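Side-chain contacts in fusarinine C esterase sidJ (Aspergillus fumigatus, PDB 6GUP), which hydrolyses the ester bonds of the siderophore fusarinine C to release fusarinine and iron, but does not cleave triacetylfusarinine C: residues L72-T75 / S76-Q79; L83-L86 / D87-N91; D182-P185 / A186-R189; P190-E193 / K194-M198. All coordinates share one frame; numbering follows the deposited sequence.

Interaction 1 of 4, residues L72-T75 / S76-Q79; sequences LTLT and SSYQ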
ATOM      1  N   LEU A  72      -2.484   6.746   6.609  1.00 34.92           N
ATOM      2  CA  LEU A  72      -2.769   6.830   5.168  1.00 35.87           C
ATOM      3  C   LEU A  72      -1.767   6.123   4.268  1.00 36.25           C
ATOM      4  O   LEU A  72      -0.645   5.813   4.676  1.00 35.74           O
ATOM      5  CB  LEU A  72      -2.906   8.297   4.726  1.00 36.74           C
ATOM      6  CG  LEU A  72      -1.648   9.098   4.354  1.00 35.96           C
ATOM      7  CD1 LEU A  72      -2.037  10.485   3.870  1.00 36.80           C
ATOM      8  CD2 LEU A  72      -0.674   9.183   5.517  1.00 34.42           C
ATOM      9  N   THR A  73      -2.208   5.888   3.032  1.00 37.57           N
ATOM     10  CA  THR A  73      -1.354   5.421   1.951  1.00 38.12           C
ATOM     11  C   THR A  73      -0.981   6.594   1.058  1.00 37.59           C
ATOM     12  O   THR A  73      -1.774   7.520   0.863  1.00 37.12           O
ATOM     13  CB  THR A  73      -2.052   4.356   1.081  1.00 38.75           C
ATOM     14  OG1 THR A  73      -3.256   4.895   0.514  1.00 38.65           O
ATOM     15  CG2 THR A  73      -2.382   3.122   1.904  1.00 38.46           C
ATOM     16  N   LEU A  74       0.239   6.541   0.533  1.00 37.91           N
ATOM     17  CA  LEU A  74       0.733   7.475  -0.468  1.00 38.15           C
ATOM     18  C   LEU A  74       1.098   6.641  -1.695  1.00 40.07           C
ATOM     19  O   LEU A  74       0.986   5.413  -1.664  1.00 41.21           O
ATOM     20  CB  LEU A  74       1.966   8.211   0.071  1.00 36.81           C
ATOM     21  CG  LEU A  74       1.829   8.890   1.441  1.00 35.75           C
ATOM     22  CD1 LEU A  74       3.191   9.274   2.000  1.00 35.28           C
ATOM     23  CD2 LEU A  74       0.920  10.109   1.361  1.00 35.60           C
ATOM     24  N   THR A  75       1.528   7.295  -2.770  1.00 41.32           N
ATOM     25  CA  THR A  75       2.094   6.583  -3.923  1.00 41.94           C
ATOM     26  C   THR A  75       3.437   5.959  -3.524  1.00 44.59           C
ATOM     27  O   THR A  75       3.776   4.864  -3.976  1.00 45.18           O
ATOM     28  CB  THR A  75       2.283   7.518  -5.136  1.00 44.84           C
ATOM     29  OG1 THR A  75       1.022   8.096  -5.496  1.00 43.98           O
ATOM     30  CG2 THR A  75       2.851   6.764  -6.346  1.00 45.66           C
ATOM     31  N   SER A  76       4.182   6.659  -2.668  1.00 47.20           N
ATOM     32  CA  SER A  76       5.453   6.164  -2.134  1.00 48.57           C
ATOM     33  C   SER A  76       5.327   4.958  -1.193  1.00 47.41           C
ATOM     34  O   SER A  76       6.322   4.270  -0.946  1.00 48.16           O
ATOM     35  CB  SER A  76       6.191   7.294  -1.422  1.00 51.02           C
ATOM     36  OG  SER A  76       6.435   8.359  -2.319  1.00 53.20           O
ATOM     37  N   SER A  77       4.130   4.721  -0.652  1.00 45.49           N
ATOM     38  CA  SER A  77       3.821   3.465   0.046  1.00 47.03           C
ATOM     39  C   SER A  77       4.046   2.257  -0.865  1.00 49.30           C
ATOM     40  O   SER A  77       4.595   1.244  -0.433  1.00 51.53           O
ATOM     41  CB  SER A  77       2.374   3.451   0.550  1.00 46.27           C
ATOM     42  OG  SER A  77       2.082   4.601   1.326  1.00 47.01           O
ATOM     43  N   TYR A  78       3.624   2.387  -2.122  1.00 51.02           N
ATOM     44  CA  TYR A  78       3.753   1.324  -3.123  1.00 54.33           C
ATOM     45  C   TYR A  78       5.057   1.429  -3.933  1.00 56.64           C
ATOM     46  O   TYR A  78       5.612   0.407  -4.337  1.00 57.50           O
ATOM     47  CB  TYR A  78       2.525   1.324  -4.041  1.00 54.66           C
ATOM     48  CG  TYR A  78       1.207   1.277  -3.284  1.00 55.63           C
ATOM     49  CD1 TYR A  78       0.745   0.087  -2.717  1.00 55.00           C
ATOM     50  CD2 TYR A  78       0.428   2.425  -3.118  1.00 56.14           C
ATOM     51  CE1 TYR A  78      -0.453   0.037  -2.018  1.00 56.18           C
ATOM     52  CE2 TYR A  78      -0.773   2.384  -2.419  1.00 57.32           C
ATOM     53  CZ  TYR A  78      -1.210   1.188  -1.872  1.00 57.45           C
ATOM     54  OH  TYR A  78      -2.397   1.134  -1.179  1.00 58.35           O
ATOM     55  N   GLN A  79       5.549   2.650  -4.154  1.00 56.87           N
ATOM     56  CA  GLN A  79       6.838   2.870  -4.825  1.00 56.88           C
ATOM     57  C   GLN A  79       7.862   3.386  -3.808  1.00 56.59           C
ATOM     58  O   GLN A  79       8.242   4.561  -3.819  1.00 58.48           O
ATOM     59  CB  GLN A  79       6.690   3.846  -6.003  1.00 59.62           C
ATOM     60  CG  GLN A  79       5.433   3.650  -6.841  1.00 63.23           C
ATOM     61  CD  GLN A  79       5.466   4.409  -8.159  1.00 66.04           C
ATOM     62  OE1 GLN A  79       6.531   4.674  -8.720  1.00 66.86           O
ATOM     63  NE2 GLN A  79       4.289   4.755  -8.665  1.00 66.82           N
TER
HETATM   64  O   HOH W   1      -3.936   3.253  -1.837  1.00 48.39           O
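Leu74 and Ser77 are joined by an almost straight hydrogen bond: Leu74 N donates to Ser77 OG over 2.8 Å, with an N-H...O angle of 175°. OG lies beside the backbone N of Ser77 (chi1 -53°), and this rotation carries the hydroxyl back toward the chain that enters the helix. One good backbone bond and two weak ones close the turn. Gln79 N donates to Thr75 O over 2.8 Å, in the carbonyl plane, while Tyr78 N gives the same oxygen a weak second bond. Ser77 N to Leu74 O is likewise weak at 3.4 Å.

A water bridges two hydroxyls across the turn, 2.9 Å from Thr73 OG1 and 2.7 Å from Tyr78 OH; Thr73 OG1 also receives the backbone N-H of Val24.

Among the van der Waals contacts, Thr73 CG2 lies 3.7 Å from Tyr78 OH, the two side chains crossing at a slant. Thr75 and Gln79 run side by side in the same direction, with Thr75 CG2 3.4 Å from Gln79 NE2. The hydroxyl of Thr75 is engaged separately by Glu92, on helix 86-108. Tyr78 also packs against Ser77 of the second subunit, which places the turn at the dimer contact.

Ser77 OG accepting the N-H of Leu74, three residues earlier, resembles one half of a capping box; Leu74 has no polar side chain for the reciprocal half. The turn marks the passage from strand 67-72 to the short helix 75-78 of an alpha/beta-hydrolase fold.

Interaction 2 of 4, residues L83-L86 / D87-N91; sequences LGHL and DRDTN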
ATOM      1  N   LEU A  83      13.807   7.696  -5.764  1.00 83.14           N
ATOM      2  CA  LEU A  83      14.246   9.013  -5.271  1.00 83.88           C
ATOM      3  C   LEU A  83      13.343  10.101  -5.851  1.00 82.47           C
ATOM      4  O   LEU A  83      12.698   9.899  -6.885  1.00 84.65           O
ATOM      5  CB  LEU A  83      15.713   9.273  -5.667  1.00 81.67           C
ATOM      6  CG  LEU A  83      16.378  10.651  -5.485  1.00 82.24           C
ATOM      7  CD1 LEU A  83      16.605  11.006  -4.021  1.00 80.73           C
ATOM      8  CD2 LEU A  83      17.701  10.694  -6.236  1.00 82.58           C
ATOM      9  N   GLY A  84      13.299  11.250  -5.178  1.00 76.33           N
ATOM     10  CA  GLY A  84      12.516  12.398  -5.630  1.00 69.45           C
ATOM     11  C   GLY A  84      11.045  12.190  -5.336  1.00 65.79           C
ATOM     12  O   GLY A  84      10.192  12.488  -6.174  1.00 66.66           O
ATOM     13  N   HIS A  85      10.762  11.679  -4.138  1.00 57.32           N
ATOM     14  CA  HIS A  85       9.412  11.271  -3.744  1.00 53.15           C
ATOM     15  C   HIS A  85       8.709  12.226  -2.768  1.00 49.61           C
ATOM     16  O   HIS A  85       7.481  12.185  -2.655  1.00 48.27           O
ATOM     17  CB  HIS A  85       9.448   9.851  -3.158  1.00 53.19           C
ATOM     18  CG  HIS A  85      10.045   9.767  -1.786  1.00 53.50           C
ATOM     19  ND1 HIS A  85      11.394   9.598  -1.566  1.00 53.66           N
ATOM     20  CD2 HIS A  85       9.469   9.824  -0.562  1.00 52.57           C
ATOM     21  CE1 HIS A  85      11.624   9.558  -0.265  1.00 52.76           C
ATOM     22  NE2 HIS A  85      10.473   9.694   0.366  1.00 53.76           N
ATOM     23  N   LEU A  86       9.470  13.074  -2.071  1.00 45.94           N
ATOM     24  CA  LEU A  86       8.903  13.936  -1.023  1.00 43.27           C
ATOM     25  C   LEU A  86       7.911  14.991  -1.525  1.00 42.26           C
ATOM     26  O   LEU A  86       6.973  15.333  -0.804  1.00 40.55           O
ATOM     27  CB  LEU A  86      10.008  14.622  -0.203  1.00 41.91           C
ATOM     28  CG  LEU A  86      10.793  13.793   0.821  1.00 42.16           C
ATOM     29  CD1 LEU A  86      11.742  14.699   1.594  1.00 42.80           C
ATOM     30  CD2 LEU A  86       9.871  13.063   1.790  1.00 40.39           C
ATOM     31  N   ASP A  87       8.117  15.508  -2.738  1.00 43.11           N
ATOM     32  CA  ASP A  87       7.176  16.473  -3.332  1.00 45.83           C
ATOM     33  C   ASP A  87       5.789  15.867  -3.560  1.00 45.11           C
ATOM     34  O   ASP A  87       4.777  16.499  -3.256  1.00 44.07           O
ATOM     35  CB  ASP A  87       7.713  17.044  -4.658  1.00 51.57           C
ATOM     36  CG  ASP A  87       8.781  18.120  -4.462  1.00 56.21           C
ATOM     37  OD1 ASP A  87       8.971  18.618  -3.331  1.00 56.75           O
ATOM     38  OD2 ASP A  87       9.430  18.482  -5.466  1.00 58.39           O
ATOM     39  N   ARG A  88       5.755  14.647  -4.092  1.00 45.56           N
ATOM     40  CA  ARG A  88       4.498  13.928  -4.326  1.00 45.47           C
ATOM     41  C   ARG A  88       3.832  13.492  -3.015  1.00 40.72           C
ATOM     42  O   ARG A  88       2.609  13.571  -2.886  1.00 36.72           O
ATOM     43  CB  ARG A  88       4.755  12.709  -5.204  1.00 50.69           C
ATOM     44  CG  ARG A  88       3.505  12.018  -5.734  1.00 56.96           C
ATOM     45  CD  ARG A  88       3.896  10.788  -6.533  1.00 65.65           C
ATOM     46  NE  ARG A  88       4.724   9.887  -5.725  1.00 72.76           N
ATOM     47  CZ  ARG A  88       5.649   9.042  -6.186  1.00 80.37           C
ATOM     48  NH1 ARG A  88       5.917   8.933  -7.488  1.00 83.21           N
ATOM     49  NH2 ARG A  88       6.326   8.291  -5.320  1.00 82.97           N
ATOM     50  N   ASP A  89       4.641  13.016  -2.066  1.00 39.75           N
ATOM     51  CA  ASP A  89       4.178  12.697  -0.704  1.00 40.91           C
ATOM     52  C   ASP A  89       3.435  13.869  -0.088  1.00 39.32           C
ATOM     53  O   ASP A  89       2.329  13.722   0.437  1.00 38.14           O
ATOM     54  CB  ASP A  89       5.364  12.362   0.210  1.00 42.76           C
ATOM     55  CG  ASP A  89       5.916  10.977  -0.027  1.00 45.38           C
ATOM     56  OD1 ASP A  89       5.652  10.390  -1.093  1.00 44.86           O
ATOM     57  OD2 ASP A  89       6.617  10.472   0.875  1.00 49.66           O
ATOM     58  N   THR A  90       4.075  15.028  -0.166  1.00 38.29           N
ATOM     59  CA  THR A  90       3.548  16.273   0.366  1.00 38.60           C
ATOM     60  C   THR A  90       2.202  16.683  -0.261  1.00 38.24           C
ATOM     61  O   THR A  90       1.300  17.128   0.455  1.00 36.39           O
ATOM     62  CB  THR A  90       4.615  17.380   0.205  1.00 40.68           C
ATOM     63  OG1 THR A  90       5.662  17.159   1.158  1.00 42.62           O
ATOM     64  CG2 THR A  90       4.047  18.726   0.432  1.00 42.32           C
ATOM     65  N   ASN A  91       2.076  16.535  -1.579  1.00 39.61           N
ATOM     66  CA  ASN A  91       0.818  16.843  -2.281  1.00 42.62           C
ATOM     67  C   ASN A  91      -0.326  15.940  -1.827  1.00 38.88           C
ATOM     68  O   ASN A  91      -1.456  16.401  -1.656  1.00 38.61           O
ATOM     69  CB  ASN A  91       0.980  16.696  -3.802  1.00 48.92           C
ATOM     70  CG  ASN A  91       1.927  17.721  -4.403  1.00 54.61           C
ATOM     71  OD1 ASN A  91       2.749  17.386  -5.256  1.00 58.24           O
ATOM     72  ND2 ASN A  91       1.809  18.974  -3.976  1.00 54.15           N
TER
HETATM   73  O   HOH W   2       7.871  13.663  -5.568  1.00 50.51           O
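Asp89 reaches back to the edge of the His85 ring at the start of helix 86-108, and its side chain can be followed outward against that residue. CB rests 3.5 Å from Leu86 O and nearly as close to His85 O. One bond further, CG lies 3.3 Å from His85 O. The carboxylate then divides. OD1 stands 3.0 Å from His85 O, an approach of two acceptors, not a hydrogen bond; the hydroxyl of Ser76 bonds OD1 and probably eases the pairing. OD2 meets the imidazole at its edge, near the ring plane, 3.3 Å from His85 CD2, with ring and carboxylate planes 61° apart. The ring reaches this position because His85 CG sits between the backbone N and the carbonyl carbon (chi1 74°).

A backbone bond also joins the pair: Asp89 N donates to His85 O over 3.0 Å at 168°. One residue on, Leu86 O is gripped twice by Thr90, with N at 3.0 Å and OG1 also at 3.0 Å, the donors arriving from opposite faces of the carbonyl plane. A water accepts from Arg88 N and donates to Gly84 O, tying the preceding loop to the first turn. The guanidinium of Arg88 passes near His85 CB and bonds Ser76 through NH2.

Leu86, Asp89 and Thr90 all pack on helix 125-134. This is the first turn of a long helix of the alpha/beta-hydrolase core, with Asp89 near a GxSxG sequence that probably forms the nucleophile elbow.

Interaction 3 of 4, residues D182-P185 / A186-R189; sequences DRTP and AEIR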
ATOM      1  N   ASP A 182      22.410 -10.417  12.818  1.00 78.80           N
ATOM      2  CA  ASP A 182      23.465 -11.436  12.907  1.00 83.28           C
ATOM      3  C   ASP A 182      24.770 -11.008  12.223  1.00 79.58           C
ATOM      4  O   ASP A 182      25.840 -11.522  12.555  1.00 80.81           O
ATOM      5  CB  ASP A 182      22.993 -12.756  12.282  1.00 90.52           C
ATOM      6  CG  ASP A 182      21.875 -13.410  13.066  1.00 94.91           C
ATOM      7  OD1 ASP A 182      22.087 -13.729  14.256  1.00 97.67           O
ATOM      8  OD2 ASP A 182      20.788 -13.620  12.488  1.00 95.99           O
ATOM      9  N   ARG A 183      24.677 -10.066  11.284  1.00 73.09           N
ATOM     10  CA  ARG A 183      25.770  -9.754  10.363  1.00 67.39           C
ATOM     11  C   ARG A 183      26.743  -8.745  10.980  1.00 65.89           C
ATOM     12  O   ARG A 183      26.323  -7.693  11.465  1.00 63.67           O
ATOM     13  CB  ARG A 183      25.210  -9.178   9.058  1.00 65.56           C
ATOM     14  CG  ARG A 183      24.107  -9.995   8.395  1.00 63.77           C
ATOM     15  CD  ARG A 183      24.640 -11.109   7.516  1.00 62.48           C
ATOM     16  NE  ARG A 183      23.529 -11.811   6.873  1.00 59.47           N
ATOM     17  CZ  ARG A 183      23.581 -12.465   5.710  1.00 58.20           C
ATOM     18  NH1 ARG A 183      24.706 -12.537   4.993  1.00 57.45           N
ATOM     19  NH2 ARG A 183      22.479 -13.052   5.251  1.00 59.12           N
ATOM     20  N   THR A 184      28.034  -9.076  10.951  1.00 68.19           N
ATOM     21  CA  THR A 184      29.101  -8.195  11.435  1.00 69.15           C
ATOM     22  C   THR A 184      29.509  -7.201  10.332  1.00 63.13           C
ATOM     23  O   THR A 184      29.135  -7.391   9.171  1.00 62.07           O
ATOM     24  CB  THR A 184      30.340  -9.011  11.880  1.00 75.77           C
ATOM     25  OG1 THR A 184      30.897  -9.705  10.757  1.00 75.69           O
ATOM     26  CG2 THR A 184      29.971 -10.023  12.963  1.00 79.59           C
ATOM     27  N   PRO A 185      30.262  -6.135  10.689  1.00 59.74           N
ATOM     28  CA  PRO A 185      30.814  -5.183   9.709  1.00 62.55           C
ATOM     29  C   PRO A 185      31.612  -5.807   8.562  1.00 70.45           C
ATOM     30  O   PRO A 185      31.502  -5.358   7.420  1.00 73.05           O
ATOM     31  CB  PRO A 185      31.743  -4.321  10.562  1.00 57.98           C
ATOM     32  CG  PRO A 185      31.076  -4.285  11.885  1.00 56.72           C
ATOM     33  CD  PRO A 185      30.464  -5.645  12.069  1.00 56.55           C
ATOM     34  N   ALA A 186      32.409  -6.824   8.880  1.00 77.43           N
ATOM     35  CA  ALA A 186      33.238  -7.519   7.893  1.00 79.74           C
ATOM     36  C   ALA A 186      32.440  -8.264   6.816  1.00 79.09           C
ATOM     37  O   ALA A 186      32.922  -8.438   5.697  1.00 80.74           O
ATOM     38  CB  ALA A 186      34.166  -8.486   8.600  1.00 79.61           C
ATOM     39  N   GLU A 187      31.236  -8.711   7.171  1.00 79.63           N
ATOM     40  CA  GLU A 187      30.341  -9.428   6.255  1.00 81.67           C
ATOM     41  C   GLU A 187      29.492  -8.479   5.411  1.00 77.21           C
ATOM     42  O   GLU A 187      29.167  -8.785   4.262  1.00 77.08           O
ATOM     43  CB  GLU A 187      29.393 -10.328   7.044  1.00 86.80           C
ATOM     44  CG  GLU A 187      30.068 -11.315   7.983  1.00 90.57           C
ATOM     45  CD  GLU A 187      29.092 -11.926   8.966  1.00 94.24           C
ATOM     46  OE1 GLU A 187      27.952 -12.229   8.559  1.00 94.75           O
ATOM     47  OE2 GLU A 187      29.457 -12.092  10.149  1.00 94.34           O
ATOM     48  N   ILE A 188      29.109  -7.351   6.006  1.00 70.86           N
ATOM     49  CA  ILE A 188      28.280  -6.333   5.349  1.00 64.73           C
ATOM     50  C   ILE A 188      29.077  -5.493   4.341  1.00 66.15           C
ATOM     51  O   ILE A 188      28.551  -5.135   3.285  1.00 66.39           O
ATOM     52  CB  ILE A 188      27.584  -5.426   6.405  1.00 58.33           C
ATOM     53  CG1 ILE A 188      26.483  -6.225   7.116  1.00 54.86           C
ATOM     54  CG2 ILE A 188      26.984  -4.170   5.771  1.00 55.02           C
ATOM     55  CD1 ILE A 188      25.999  -5.616   8.414  1.00 51.83           C
ATOM     56  N   ARG A 189      30.331  -5.185   4.676  1.00 67.10           N
ATOM     57  CA  ARG A 189      31.192  -4.313   3.857  1.00 67.30           C
ATOM     58  C   ARG A 189      31.298  -4.691   2.367  1.00 64.38           C
ATOM     59  O   ARG A 189      31.082  -3.830   1.513  1.00 65.77           O
ATOM     60  CB  ARG A 189      32.597  -4.217   4.471  1.00 71.58           C
ATOM     61  CG  ARG A 189      33.519  -3.227   3.783  1.00 77.08           C
ATOM     62  CD  ARG A 189      33.327  -1.854   4.384  1.00 82.87           C
ATOM     63  NE  ARG A 189      33.840  -0.789   3.529  1.00 88.46           N
ATOM     64  CZ  ARG A 189      34.249   0.406   3.959  1.00 93.90           C
ATOM     65  NH1 ARG A 189      34.235   0.722   5.256  1.00 98.59           N
ATOM     66  NH2 ARG A 189      34.695   1.300   3.080  1.00 93.34           N
TER
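Thr184 and Glu187 make the principal polar link, Thr184 OG1 donating to Glu187 OE2 over 2.9 Å. The hydroxyl meets the carboxylate from above its plane, 41° out of it. A weak bond from Thr184 N reaches the same oxygen at 3.4 Å, although its N-H...O angle of 163° is good. OE2 is therefore held by both the side chain and the backbone of the N-cap residue. The glutamate can turn back this way because its CG lies beside its own backbone N (chi1 -55°) and the chain beyond is extended.

Thr184 O is also doubly used, accepting from Ile188 N at 3.2 Å and from Glu187 N at 3.2 Å. Arg189 N bonds Pro185 O over 3.0 Å and continues the helical series.

Further out, Arg183 crosses Glu187 at about a right angle, with CD 3.6 Å from Glu187 OE1; their charged atoms do not touch. Arg183 CB packs on Ile188 CD1 at 3.7 Å, and Ile188 also touches Val175 and Leu176 of helix 168-178. Several of the exposed side chains touch a crystal neighbour, so their conformations may partly reflect the lattice.

The weak bond from the N-cap N-H to Glu187 OE2 corresponds to the N3 half of a capping box; the threonine hydroxyl donates to the same carboxylate and does not cap Glu187 N. A carboxylate at this end of the helix probably interacts favourably with the helix dipole.

Interaction 4 of 4, residues P190-E193 / K194-M198; sequences PVFE and KLTSM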
ATOM      1  N   PRO A 190      31.637  -5.964   2.051  1.00 61.13           N
ATOM      2  CA  PRO A 190      31.742  -6.380   0.639  1.00 62.51           C
ATOM      3  C   PRO A 190      30.466  -6.139  -0.170  1.00 63.98           C
ATOM      4  O   PRO A 190      30.535  -5.824  -1.360  1.00 62.72           O
ATOM      5  CB  PRO A 190      32.015  -7.890   0.722  1.00 63.08           C
ATOM      6  CG  PRO A 190      32.450  -8.154   2.114  1.00 60.66           C
ATOM      7  CD  PRO A 190      31.822  -7.104   2.967  1.00 58.71           C
ATOM      8  N   VAL A 191      29.321  -6.289   0.492  1.00 64.09           N
ATOM      9  CA  VAL A 191      28.017  -6.101  -0.134  1.00 62.47           C
ATOM     10  C   VAL A 191      27.759  -4.610  -0.376  1.00 60.48           C
ATOM     11  O   VAL A 191      27.265  -4.237  -1.438  1.00 57.84           O
ATOM     12  CB  VAL A 191      26.884  -6.723   0.716  1.00 62.71           C
ATOM     13  CG1 VAL A 191      25.551  -6.639  -0.014  1.00 60.80           C
ATOM     14  CG2 VAL A 191      27.199  -8.179   1.048  1.00 64.98           C
ATOM     15  N   PHE A 192      28.102  -3.772   0.603  1.00 59.15           N
ATOM     16  CA  PHE A 192      27.963  -2.315   0.477  1.00 59.79           C
ATOM     17  C   PHE A 192      28.780  -1.737  -0.680  1.00 62.11           C
ATOM     18  O   PHE A 192      28.292  -0.883  -1.424  1.00 61.28           O
ATOM     19  CB  PHE A 192      28.382  -1.622   1.775  1.00 57.84           C
ATOM     20  CG  PHE A 192      28.197  -0.133   1.750  1.00 55.99           C
ATOM     21  CD1 PHE A 192      26.937   0.412   1.925  1.00 53.93           C
ATOM     22  CD2 PHE A 192      29.276   0.724   1.546  1.00 55.22           C
ATOM     23  CE1 PHE A 192      26.749   1.780   1.907  1.00 55.17           C
ATOM     24  CE2 PHE A 192      29.093   2.099   1.523  1.00 55.51           C
ATOM     25  CZ  PHE A 192      27.825   2.630   1.703  1.00 55.04           C
ATOM     26  N   GLU A 193      30.023  -2.198  -0.807  1.00 65.63           N
ATOM     27  CA  GLU A 193      30.928  -1.746  -1.869  1.00 68.35           C
ATOM     28  C   GLU A 193      30.450  -2.199  -3.248  1.00 65.74           C
ATOM     29  O   GLU A 193      30.543  -1.445  -4.220  1.00 65.32           O
ATOM     30  CB  GLU A 193      32.353  -2.259  -1.625  1.00 73.45           C
ATOM     31  CG  GLU A 193      33.023  -1.723  -0.362  1.00 78.45           C
ATOM     32  CD  GLU A 193      33.264  -0.223  -0.388  1.00 84.28           C
ATOM     33  OE1 GLU A 193      33.653   0.313  -1.448  1.00 89.22           O
ATOM     34  OE2 GLU A 193      33.072   0.424   0.663  1.00 86.20           O
ATOM     35  N   LYS A 194      29.949  -3.431  -3.323  1.00 64.10           N
ATOM     36  CA  LYS A 194      29.343  -3.957  -4.547  1.00 66.06           C
ATOM     37  C   LYS A 194      28.060  -3.198  -4.905  1.00 63.37           C
ATOM     38  O   LYS A 194      27.837  -2.888  -6.074  1.00 62.99           O
ATOM     39  CB  LYS A 194      29.055  -5.456  -4.404  1.00 71.12           C
ATOM     40  CG  LYS A 194      28.697  -6.164  -5.702  1.00 80.10           C
ATOM     41  CD  LYS A 194      28.799  -7.675  -5.541  1.00 89.13           C
ATOM     42  CE  LYS A 194      28.009  -8.430  -6.597  1.00 96.03           C
ATOM     43  NZ  LYS A 194      27.947  -9.886  -6.285  1.00 97.57           N
ATOM     44  N   LEU A 195      27.239  -2.888  -3.898  1.00 59.72           N
ATOM     45  CA  LEU A 195      25.994  -2.127  -4.103  1.00 56.72           C
ATOM     46  C   LEU A 195      26.230  -0.705  -4.625  1.00 57.01           C
ATOM     47  O   LEU A 195      25.489  -0.241  -5.494  1.00 55.71           O
ATOM     48  CB  LEU A 195      25.151  -2.077  -2.817  1.00 55.29           C
ATOM     49  CG  LEU A 195      24.363  -3.334  -2.426  1.00 51.78           C
ATOM     50  CD1 LEU A 195      23.774  -3.164  -1.033  1.00 50.82           C
ATOM     51  CD2 LEU A 195      23.266  -3.650  -3.432  1.00 49.91           C
ATOM     52  N   THR A 196      27.243  -0.019  -4.091  1.00 58.10           N
ATOM     53  CA  THR A 196      27.631   1.311  -4.587  1.00 60.11           C
ATOM     54  C   THR A 196      28.110   1.241  -6.032  1.00 58.18           C
ATOM     55  O   THR A 196      27.639   1.997  -6.879  1.00 59.26           O
ATOM     56  CB  THR A 196      28.733   1.966  -3.720  1.00 63.09           C
ATOM     57  OG1 THR A 196      29.788   1.027  -3.484  1.00 64.12           O
ATOM     58  CG2 THR A 196      28.171   2.440  -2.385  1.00 64.77           C
ATOM     59  N   SER A 197      29.026   0.313  -6.303  1.00 56.77           N
ATOM     60  CA  SER A 197      29.553   0.085  -7.655  1.00 58.19           C
ATOM     61  C   SER A 197      28.452  -0.225  -8.677  1.00 59.19           C
ATOM     62  O   SER A 197      28.502   0.260  -9.810  1.00 60.87           O
ATOM     63  CB  SER A 197      30.581  -1.050  -7.632  1.00 57.91           C
ATOM     64  OG  SER A 197      31.096  -1.311  -8.927  1.00 60.08           O
ATOM     65  N   MET A 198      27.474  -1.035  -8.270  1.00 56.68           N
ATOM     66  CA  MET A 198      26.284  -1.310  -9.087  1.00 54.92           C
ATOM     67  C   MET A 198      25.444  -0.056  -9.304  1.00 51.51           C
ATOM     68  O   MET A 198      25.014   0.224 -10.426  1.00 50.46           O
ATOM     69  CB  MET A 198      25.400  -2.372  -8.426  1.00 55.56           C
ATOM     70  CG  MET A 198      25.954  -3.781  -8.493  1.00 57.36           C
ATOM     71  SD  MET A 198      25.010  -4.916  -7.460  1.00 62.02           S
ATOM     72  CE  MET A 198      23.488  -5.004  -8.400  1.00 67.18           C
TER
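Glu193 O takes two donors from the next turn: Thr196 OG1 at 2.7 Å and Ser197 N at 3.1 Å, both from the same face of the carbonyl plane. The hydroxyl comes in steeply, with a C=O...O angle of 109°; the threonine bonds the carbonyl three residues back, from above its plane. Thr196 OG1 sits between the backbone N and the carbonyl carbon (chi1 48°), which turns the hydroxyl to Glu193 O and leaves the methyl CG2 for the ring of Phe192.

The regular bonds run four residues apart, from Lys194 N to Pro190 O at 3.2 Å, from Leu195 N to Val191 O at 2.8 Å and from Thr196 N to Phe192 O at 3.0 Å. They continue helix 185-205 over nearly two turns; it kinks at Pro190, which has no N-H, and Val191, whose N also makes no bond to the turn before. The helix belongs to the segment between strands 159-163 and 278-283, where alpha/beta hydrolases commonly carry their cap or lid.

In the CH-pi contact, Thr196 CG2 lies over one face of the Phe192 ring, 4.3 Å from the centroid and 21° off the ring normal. The same ring packs on helices 168-178, 216-222 and 231-238.

Apolar packing runs along another line: Val191 and Leu195 lie side by side, pointing the same way, with Val191 CG1 4.0 Å from Leu195 CD1, and both side chains touch Met218. Glu193 OE2 lies at the edge of the Phe192 ring and forms a salt bridge with Arg189.

Overall arrangement
The four contacts follow one another along the chain in two groups. Interactions 1 and 2 have centres 10 Å apart and touch through Ser76, joining short helix 75-78 to the start of helix 86-108 beside the central sheet. Interactions 3 and 4 are consecutive on helix 185-205, their centres 13 Å apart, the former at its N-terminus and the latter starting at its kink. The groups are well separated; nearest atoms of interactions 2 and 4 are about 13 Å apart. One pair thus belongs to the hydrolase core, the other to the peripheral helices between strands 159-163 and 278-283.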